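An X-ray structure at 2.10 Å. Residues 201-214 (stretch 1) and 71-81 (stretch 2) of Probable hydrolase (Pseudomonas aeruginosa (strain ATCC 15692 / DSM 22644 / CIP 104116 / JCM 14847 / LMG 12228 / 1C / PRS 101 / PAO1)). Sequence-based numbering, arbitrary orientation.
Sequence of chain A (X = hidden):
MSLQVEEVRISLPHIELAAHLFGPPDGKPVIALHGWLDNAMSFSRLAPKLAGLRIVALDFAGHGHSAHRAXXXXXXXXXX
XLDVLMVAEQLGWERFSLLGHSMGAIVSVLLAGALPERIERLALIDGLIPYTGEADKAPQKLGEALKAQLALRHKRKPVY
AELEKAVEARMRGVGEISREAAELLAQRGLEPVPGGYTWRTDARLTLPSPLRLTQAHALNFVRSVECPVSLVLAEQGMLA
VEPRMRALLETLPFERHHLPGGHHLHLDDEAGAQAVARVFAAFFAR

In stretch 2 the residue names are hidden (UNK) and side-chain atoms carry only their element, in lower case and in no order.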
ATOM      1  N   THR A 201       0.143  12.246  13.552  1.00 32.72           N
ATOM      2  CA  THR A 201      -0.186  13.130  12.449  1.00 34.28           C
ATOM      3  C   THR A 201       0.548  12.670  11.191  1.00 40.43           C
ATOM      4  O   THR A 201       1.443  11.819  11.233  1.00 37.11           O
ATOM      5  CB  THR A 201       0.176  14.581  12.805  1.00 39.41           C
ATOM      6  OG1 THR A 201      -0.479  15.481  11.909  1.00 40.30           O
ATOM      7  CG2 THR A 201       1.685  14.793  12.730  1.00 41.06           C
ATOM      8  N   ASP A 202       0.083  13.168  10.062  1.00 41.05           N
ATOM      9  CA  ASP A 202       0.689  12.890   8.771  1.00 35.28           C
ATOM     10  C   ASP A 202       1.360  14.179   8.331  1.00 39.00           C
ATOM     11  O   ASP A 202       0.731  15.247   8.332  1.00 35.37           O
ATOM     12  CB  ASP A 202      -0.366  12.413   7.790  1.00 33.56           C
ATOM     13  CG  ASP A 202       0.208  11.767   6.561  1.00 32.15           C
ATOM     14  OD1 ASP A 202       1.177  12.307   5.943  1.00 34.07           O
ATOM     15  OD2 ASP A 202      -0.378  10.723   6.167  1.00 28.62           O
ATOM     16  N   ALA A 203       2.655  14.094   8.039  1.00 36.44           N
ATOM     17  CA  ALA A 203       3.378  15.276   7.604  1.00 42.27           C
ATOM     18  C   ALA A 203       2.772  15.879   6.344  1.00 39.58           C
ATOM     19  O   ALA A 203       2.947  17.069   6.093  1.00 36.99           O
ATOM     20  CB  ALA A 203       4.843  14.927   7.364  1.00 47.20           C
ATOM     21  N   ARG A 204       2.066  15.091   5.538  1.00 35.26           N
ATOM     22  CA  ARG A 204       1.440  15.663   4.357  1.00 36.40           C
ATOM     23  C   ARG A 204       0.396  16.707   4.732  1.00 36.05           C
ATOM     24  O   ARG A 204       0.039  17.536   3.890  1.00 35.10           O
ATOM     25  CB  ARG A 204       0.803  14.560   3.502  1.00 38.22           C
ATOM     26  CG  ARG A 204       1.827  13.640   2.823  1.00 37.77           C
ATOM     27  CD  ARG A 204       1.095  12.541   2.073  1.00 44.93           C
ATOM     28  NE  ARG A 204       0.772  11.442   2.973  1.00 35.24           N
ATOM     29  CZ  ARG A 204       0.222  10.299   2.594  1.00 35.72           C
ATOM     30  NH1 ARG A 204      -0.096  10.095   1.320  1.00 34.56           N
ATOM     31  NH2 ARG A 204      -0.023   9.366   3.503  1.00 36.10           N
ATOM     32  N   LEU A 205      -0.128  16.651   5.960  1.00 30.67           N
ATOM     33  CA  LEU A 205      -1.135  17.601   6.386  1.00 35.77           C
ATOM     34  C   LEU A 205      -0.594  19.026   6.400  1.00 38.17           C
ATOM     35  O   LEU A 205      -1.392  19.963   6.484  1.00 36.50           O
ATOM     36  CB  LEU A 205      -1.648  17.250   7.789  1.00 33.74           C
ATOM     37  CG  LEU A 205      -2.548  16.008   7.793  1.00 32.97           C
ATOM     38  CD1 LEU A 205      -2.836  15.493   9.154  1.00 33.12           C
ATOM     39  CD2 LEU A 205      -3.867  16.304   7.071  1.00 31.25           C
ATOM     40  N   THR A 206       0.740  19.206   6.369  1.00 32.67           N
ATOM     41  CA  THR A 206       1.350  20.538   6.341  1.00 41.70           C
ATOM     42  C   THR A 206       1.500  21.094   4.933  1.00 42.48           C
ATOM     43  O   THR A 206       1.897  22.248   4.784  1.00 39.79           O
ATOM     44  CB  THR A 206       2.760  20.547   7.000  1.00 37.20           C
ATOM     45  OG1 THR A 206       3.709  19.793   6.209  1.00 45.66           O
ATOM     46  CG2 THR A 206       2.713  19.970   8.352  1.00 44.09           C
ATOM     47  N   LEU A 207       1.266  20.287   3.902  1.00 38.10           N
ATOM     48  CA  LEU A 207       1.513  20.739   2.550  1.00 40.90           C
ATOM     49  C   LEU A 207       0.493  21.814   2.186  1.00 44.21           C
ATOM     50  O   LEU A 207      -0.644  21.787   2.663  1.00 39.45           O
ATOM     51  CB  LEU A 207       1.399  19.595   1.567  1.00 36.92           C
ATOM     52  CG  LEU A 207       2.506  18.532   1.638  1.00 49.32           C
ATOM     53  CD1 LEU A 207       2.038  17.280   0.880  1.00 39.87           C
ATOM     54  CD2 LEU A 207       3.818  19.045   1.062  1.00 43.26           C
ATOM     55  N   PRO A 208       0.872  22.775   1.360  1.00 38.73           N
ATOM     56  CA  PRO A 208      -0.127  23.720   0.839  1.00 45.98           C
ATOM     57  C   PRO A 208      -0.879  23.108  -0.328  1.00 35.39           C
ATOM     58  O   PRO A 208      -0.363  22.254  -1.039  1.00 41.86           O
ATOM     59  CB  PRO A 208       0.714  24.923   0.401  1.00 39.70           C
ATOM     60  CG  PRO A 208       2.042  24.359   0.034  1.00 41.83           C
ATOM     61  CD  PRO A 208       2.234  23.098   0.921  1.00 40.86           C
ATOM     62  N   SER A 209      -2.120  23.546  -0.511  1.00 39.61           N
ATOM     63  CA  SER A 209      -2.914  23.011  -1.599  1.00 37.51           C
ATOM     64  C   SER A 209      -2.285  23.383  -2.938  1.00 32.57           C
ATOM     65  O   SER A 209      -1.722  24.476  -3.089  1.00 35.40           O
ATOM     66  CB  SER A 209      -4.354  23.528  -1.532  1.00 36.73           C
ATOM     67  OG  SER A 209      -5.074  23.008  -2.644  1.00 45.83           O
ATOM     68  N   PRO A 210      -2.328  22.492  -3.928  1.00 34.77           N
ATOM     69  CA  PRO A 210      -1.865  22.894  -5.251  1.00 29.65           C
ATOM     70  C   PRO A 210      -2.841  23.811  -5.983  1.00 37.15           C
ATOM     71  O   PRO A 210      -2.460  24.414  -6.996  1.00 32.14           O
ATOM     72  CB  PRO A 210      -1.725  21.564  -5.986  1.00 34.88           C
ATOM     73  CG  PRO A 210      -2.736  20.672  -5.311  1.00 36.25           C
ATOM     74  CD  PRO A 210      -2.803  21.090  -3.897  1.00 32.68           C
ATOM     75  N   LEU A 211      -4.111  23.764  -5.630  1.00 34.25           N
ATOM     76  CA  LEU A 211      -5.136  24.609  -6.268  1.00 35.00           C
ATOM     77  C   LEU A 211      -6.136  25.040  -5.209  1.00 37.57           C
ATOM     78  O   LEU A 211      -6.989  24.249  -4.883  1.00 42.04           O
ATOM     79  CB  LEU A 211      -5.837  23.838  -7.379  1.00 38.31           C
ATOM     80  CG  LEU A 211      -6.859  24.644  -8.170  1.00 40.27           C
ATOM     81  CD1 LEU A 211      -6.209  25.817  -8.870  1.00 35.73           C
ATOM     82  CD2 LEU A 211      -7.574  23.775  -9.164  1.00 39.33           C
ATOM     83  N   ARG A 212      -6.063  26.268  -4.731  1.00 34.83           N
ATOM     84  CA  ARG A 212      -7.020  26.790  -3.747  1.00 34.72           C
ATOM     85  C   ARG A 212      -8.348  27.085  -4.444  1.00 32.16           C
ATOM     86  O   ARG A 212      -8.351  27.317  -5.629  1.00 31.31           O
ATOM     87  CB  ARG A 212      -6.433  28.028  -3.078  1.00 35.14           C
ATOM     88  CG  ARG A 212      -6.502  27.962  -1.568  1.00 48.22           C
ATOM     89  CD  ARG A 212      -5.196  28.121  -0.850  1.00 57.74           C
ATOM     90  NE  ARG A 212      -5.003  29.509  -0.521  1.00 68.28           N
ATOM     91  CZ  ARG A 212      -4.558  29.972   0.631  1.00 79.82           C
ATOM     92  NH1 ARG A 212      -4.425  31.271   0.792  1.00 99.56           N
ATOM     93  NH2 ARG A 212      -4.247  29.163   1.616  1.00 96.09           N
ATOM     94  N   LEU A 213      -9.453  26.996  -3.723  1.00 31.25           N
ATOM     95  CA  LEU A 213     -10.760  27.428  -4.242  1.00 32.62           C
ATOM     96  C   LEU A 213     -10.705  28.950  -4.354  1.00 33.36           C
ATOM     97  O   LEU A 213     -10.146  29.565  -3.487  1.00 31.05           O
ATOM     98  CB  LEU A 213     -11.870  27.051  -3.268  1.00 30.43           C
ATOM     99  CG  LEU A 213     -12.145  25.574  -3.058  1.00 30.26           C
ATOM    100  CD1 LEU A 213     -13.187  25.399  -1.990  1.00 44.53           C
ATOM    101  CD2 LEU A 213     -12.588  24.924  -4.333  1.00 37.93           C
ATOM    102  N   THR A 214     -11.223  29.530  -5.417  1.00 33.04           N
ATOM    103  CA  THR A 214     -11.352  30.980  -5.469  1.00 34.54           C
ATOM    104  C   THR A 214     -12.493  31.418  -4.576  1.00 38.50           C
ATOM    105  O   THR A 214     -13.341  30.616  -4.169  1.00 34.67           O
ATOM    106  CB  THR A 214     -11.612  31.462  -6.890  1.00 32.70           C
ATOM    107  OG1 THR A 214     -12.977  31.167  -7.245  1.00 37.67           O
ATOM    108  CG2 THR A 214     -10.680  30.783  -7.868  1.00 40.90           C
ATOM    109  N   UNK A  71       0.386   5.944   0.207  1.00 34.06           N
ATOM    110  CA  UNK A  71       1.458   6.754  -0.365  1.00 33.31           C
ATOM    111  C   UNK A  71       0.967   7.561  -1.564  1.00 26.54           C
ATOM    112  O   UNK A  71       0.242   7.037  -2.415  1.00 29.65           O
ATOM    113  c   UNK A  71       2.578   5.832  -0.851  1.00 46.37           C
ATOM    114  c   UNK A  71       3.243   5.006   0.194  1.00 65.38           C
ATOM    115  o   UNK A  71       4.621   6.877   0.695  1.00 67.44           O
ATOM    116  o   UNK A  71       5.488   4.865   0.948  1.00 92.94           O
ATOM    117  c   UNK A  71       4.543   5.628   0.648  1.00 72.49           C
ATOM    118  N   UNK A  72       1.423   8.802  -1.671  1.00 29.34           N
ATOM    119  CA  UNK A  72       1.076   9.681  -2.769  1.00 31.18           C
ATOM    120  C   UNK A  72      -0.315  10.301  -2.732  1.00 33.61           C
ATOM    121  O   UNK A  72      -0.565  11.226  -3.502  1.00 29.15           O
ATOM    122  N   UNK A  73      -1.224   9.831  -1.877  1.00 28.11           N
ATOM    123  CA  UNK A  73      -2.554  10.424  -1.790  1.00 24.28           C
ATOM    124  C   UNK A  73      -2.499  11.777  -1.084  1.00 31.87           C
ATOM    125  O   UNK A  73      -1.640  12.022  -0.246  1.00 32.82           O
ATOM    126  c   UNK A  73      -3.515   9.496  -1.067  1.00 25.84           C
ATOM    127  N   UNK A  74      -3.421  12.649  -1.444  1.00 29.37           N
ATOM    128  CA  UNK A  74      -3.515  14.044  -0.972  1.00 26.84           C
ATOM    129  C   UNK A  74      -4.486  14.214   0.203  1.00 23.57           C
ATOM    130  O   UNK A  74      -5.280  13.351   0.426  1.00 27.83           O
ATOM    131  c   UNK A  74      -3.896  14.873  -2.142  1.00 34.12           C
ATOM    132  o   UNK A  74      -5.188  14.555  -2.588  1.00 28.29           O
ATOM    133  N   UNK A  75      -4.394  15.313   0.935  1.00 22.10           N
ATOM    134  CA  UNK A  75      -5.317  15.640   2.044  1.00 24.04           C
ATOM    135  C   UNK A  75      -6.027  16.955   1.694  1.00 29.65           C
ATOM    136  O   UNK A  75      -5.928  17.896   2.421  1.00 25.19           O
ATOM    137  c   UNK A  75      -2.547  12.677   4.335  1.00 27.18           C
ATOM    138  c   UNK A  75      -4.563  12.628   5.593  1.00 27.13           C
ATOM    139  c   UNK A  75      -2.971  13.846   3.733  1.00 26.83           C
ATOM    140  o   UNK A  75      -2.942  10.920   5.848  1.00 28.50           O
ATOM    141  c   UNK A  75      -3.348  12.065   5.269  1.00 27.56           C
ATOM    142  c   UNK A  75      -4.192  14.418   4.026  1.00 29.86           C
ATOM    143  c   UNK A  75      -4.612  15.720   3.394  1.00 21.95           C
ATOM    144  c   UNK A  75      -4.965  13.801   4.985  1.00 26.27           C
ATOM    145  N   UNK A  76      -6.700  16.989   0.554  1.00 28.75           N
ATOM    146  CA  UNK A  76      -7.478  18.164   0.094  1.00 29.83           C
ATOM    147  C   UNK A  76      -8.893  18.082   0.665  1.00 28.88           C
ATOM    148  O   UNK A  76      -9.313  17.011   1.050  1.00 24.79           O
ATOM    149  c   UNK A  76      -6.039  18.223  -2.011  1.00 25.15           C
ATOM    150  c   UNK A  76      -7.443  18.246  -1.425  1.00 30.87           C
ATOM    151  c   UNK A  76      -6.062  18.385  -3.505  1.00 33.12           C
ATOM    152  c   UNK A  76      -5.162  19.261  -1.367  1.00 29.21           C
ATOM    153  N   UNK A  77      -9.609  19.197   0.698  1.00 26.30           N
ATOM    154  CA  UNK A  77     -10.933  19.291   1.346  1.00 23.74           C
ATOM    155  C   UNK A  77     -11.914  18.305   0.712  1.00 23.81           C
ATOM    156  O   UNK A  77     -12.619  17.692   1.452  1.00 29.67           O
ATOM    157  c   UNK A  77     -11.138  23.154   1.775  1.00 38.16           C
ATOM    158  c   UNK A  77     -10.687  21.751   2.102  1.00 34.80           C
ATOM    159  c   UNK A  77     -10.857  21.484   3.576  1.00 27.40           C
ATOM    160  c   UNK A  77     -11.439  20.730   1.259  1.00 30.16           C
ATOM    161  N   UNK A  78     -11.927  18.153  -0.605  1.00 26.27           N
ATOM    162  CA  UNK A  78     -12.839  17.227  -1.320  1.00 27.45           C
ATOM    163  C   UNK A  78     -12.452  15.762  -1.068  1.00 28.23           C
ATOM    164  O   UNK A  78     -13.272  14.927  -1.321  1.00 26.22           O
ATOM    165  c   UNK A  78     -10.867  16.971  -4.085  1.00 29.73           C
ATOM    166  c   UNK A  78     -10.508  21.444  -3.456  1.00 35.52           C
ATOM    167  c   UNK A  78      -8.993  19.970  -4.593  1.00 40.31           C
ATOM    168  c   UNK A  78     -12.970  17.573  -2.803  1.00 34.32           C
ATOM    169  c   UNK A  78      -9.858  18.933  -4.292  1.00 30.41           C
ATOM    170  n   UNK A  78      -9.777  17.607  -4.582  1.00 34.97           N
ATOM    171  c   UNK A  78     -11.055  19.136  -3.605  1.00 31.48           C
ATOM    172  c   UNK A  78     -11.683  17.861  -3.483  1.00 29.10           C
ATOM    173  c   UNK A  78     -11.373  20.420  -3.183  1.00 30.79           C
ATOM    174  c   UNK A  78      -9.337  21.222  -4.156  1.00 40.53           C
ATOM    175  N   UNK A  79     -11.208  15.480  -0.707  1.00 27.35           N
ATOM    176  CA  UNK A  79     -10.746  14.125  -0.324  1.00 24.27           C
ATOM    177  C   UNK A  79     -11.485  13.731   0.960  1.00 24.49           C
ATOM    178  O   UNK A  79     -12.024  12.652   1.000  1.00 25.35           O
ATOM    179  c   UNK A  79      -9.224  14.054  -0.176  1.00 25.66           C
ATOM    180  o   UNK A  79      -8.853  13.931  -2.472  1.00 27.30           O
ATOM    181  o   UNK A  79      -7.426  14.980  -1.330  1.00 24.50           O
ATOM    182  c   UNK A  79      -8.434  14.352  -1.434  1.00 29.19           C
ATOM    183  N   UNK A  80     -11.570  14.628   1.940  1.00 26.09           N
ATOM    184  CA  UNK A  80     -12.342  14.367   3.155  1.00 25.43           C
ATOM    185  C   UNK A  80     -13.823  14.197   2.838  1.00 25.16           C
ATOM    186  O   UNK A  80     -14.506  13.364   3.449  1.00 26.84           O
ATOM    187  o   UNK A  80      -7.048  16.358   6.469  1.00 24.63           O
ATOM    188  c   UNK A  80      -8.873  14.882   6.018  1.00 25.93           C
ATOM    189  c   UNK A  80     -10.806  15.701   4.788  1.00 28.39           C
ATOM    190  c   UNK A  80      -8.286  16.125   5.930  1.00 29.07           C
ATOM    191  c   UNK A  80     -10.182  16.955   4.721  1.00 27.39           C
ATOM    192  c   UNK A  80     -12.177  15.497   4.168  1.00 23.75           C
ATOM    193  c   UNK A  80     -10.136  14.661   5.454  1.00 26.55           C
ATOM    194  c   UNK A  80      -8.930  17.171   5.267  1.00 26.81           C
ATOM    195  N   UNK A  81     -14.342  14.987   1.887  1.00 26.78           N
ATOM    196  CA  UNK A  81     -15.760  14.897   1.541  1.00 25.69           C
ATOM    197  C   UNK A  81     -16.092  13.530   0.985  1.00 23.81           C
ATOM    198  O   UNK A  81     -17.116  12.936   1.335  1.00 26.38           O
ATOM    199  c   UNK A  81     -16.115  15.977   0.511  1.00 25.74           C
TER

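Position 71 carries three carbons in a row, the third bearing two oxygens, and its CB points away from stretch 1; an unbranched chain ending in a carboxylate of this length is Glu71. Position 72 has no side-chain atoms, and its positive phi of 76° favours the residue it must be, Gly72. At position 73 a single carbon lies 4.2 Å from NH1 of Arg204, so this is Ala73; its backbone O accepts a weak hydrogen bond from Arg204 NH1 at 2.9 Å.

Position 74 has one carbon and one oxygen, with no second carbon on the branch as threonine would have, and touches nothing on stretch 1: Ser74. Position 75 shows one carbon, then a six-carbon ring bearing an oxygen, which sits 2.6 Å from OD2 of Asp202. A hydroxyl on a phenyl ring identifies Tyr75, and its OH donates that hydrogen bond. Leu205 CG lies over one face of the ring, while Arg204 NE and Asp202 OD2 are at its edge.

Four carbons forked at the second mark position 76. The fork lies beyond CB, which excludes isoleucine and gives Leu76; its CD2 comes 3.9 Å from Pro210 CD and 4.0 Å from Ser209 OG. Position 77 repeats the same four-carbon fork without a close contact, hence Leu77. At position 78, fused five- and six-membered rings hold eight carbons and one nitrogen, an indole, so the residue is Trp78. Its CZ3 is 4.1 Å from Leu213 CD2, and Leu211 O approaches the ring edge.

Position 79 has two carbons, the second carrying two oxygens: Asp79. It faces its own stretch, where OD2 accepts from Ser74 OG at 2.6 Å and Leu76 N at 2.8 Å, bracing the turn into the helix. Position 80 has one carbon, then a ring of six carbons bearing one oxygen, that oxygen 3.2 Å from Leu205 CD2: Tyr80. Position 81 has one carbon, out of reach of stretch 1: Ala81.

At the polar end of the contact, Asp202 OD2 meets both Arg204 NH2 within its own stretch and Tyr75 OH across the contact. OD2 is shared, lying 3.0 Å from Arg204 NH2 in a salt bridge and accepting from Tyr75 OH at 2.6 Å, while Asp202 OD1 accepts from Arg204 N at 3.0 Å and from Arg204 NE at 3.1 Å. One aromatic residue thus combines a polar tip with an apolar face, against which Leu205 packs, its CD2 3.4 Å from Tyr75 CD2. Farther along, Leu76 and Trp78 extend the apolar packing to Pro210 and Leu213.

Stretch 2, residues 71-81: EGASYLLWDYA
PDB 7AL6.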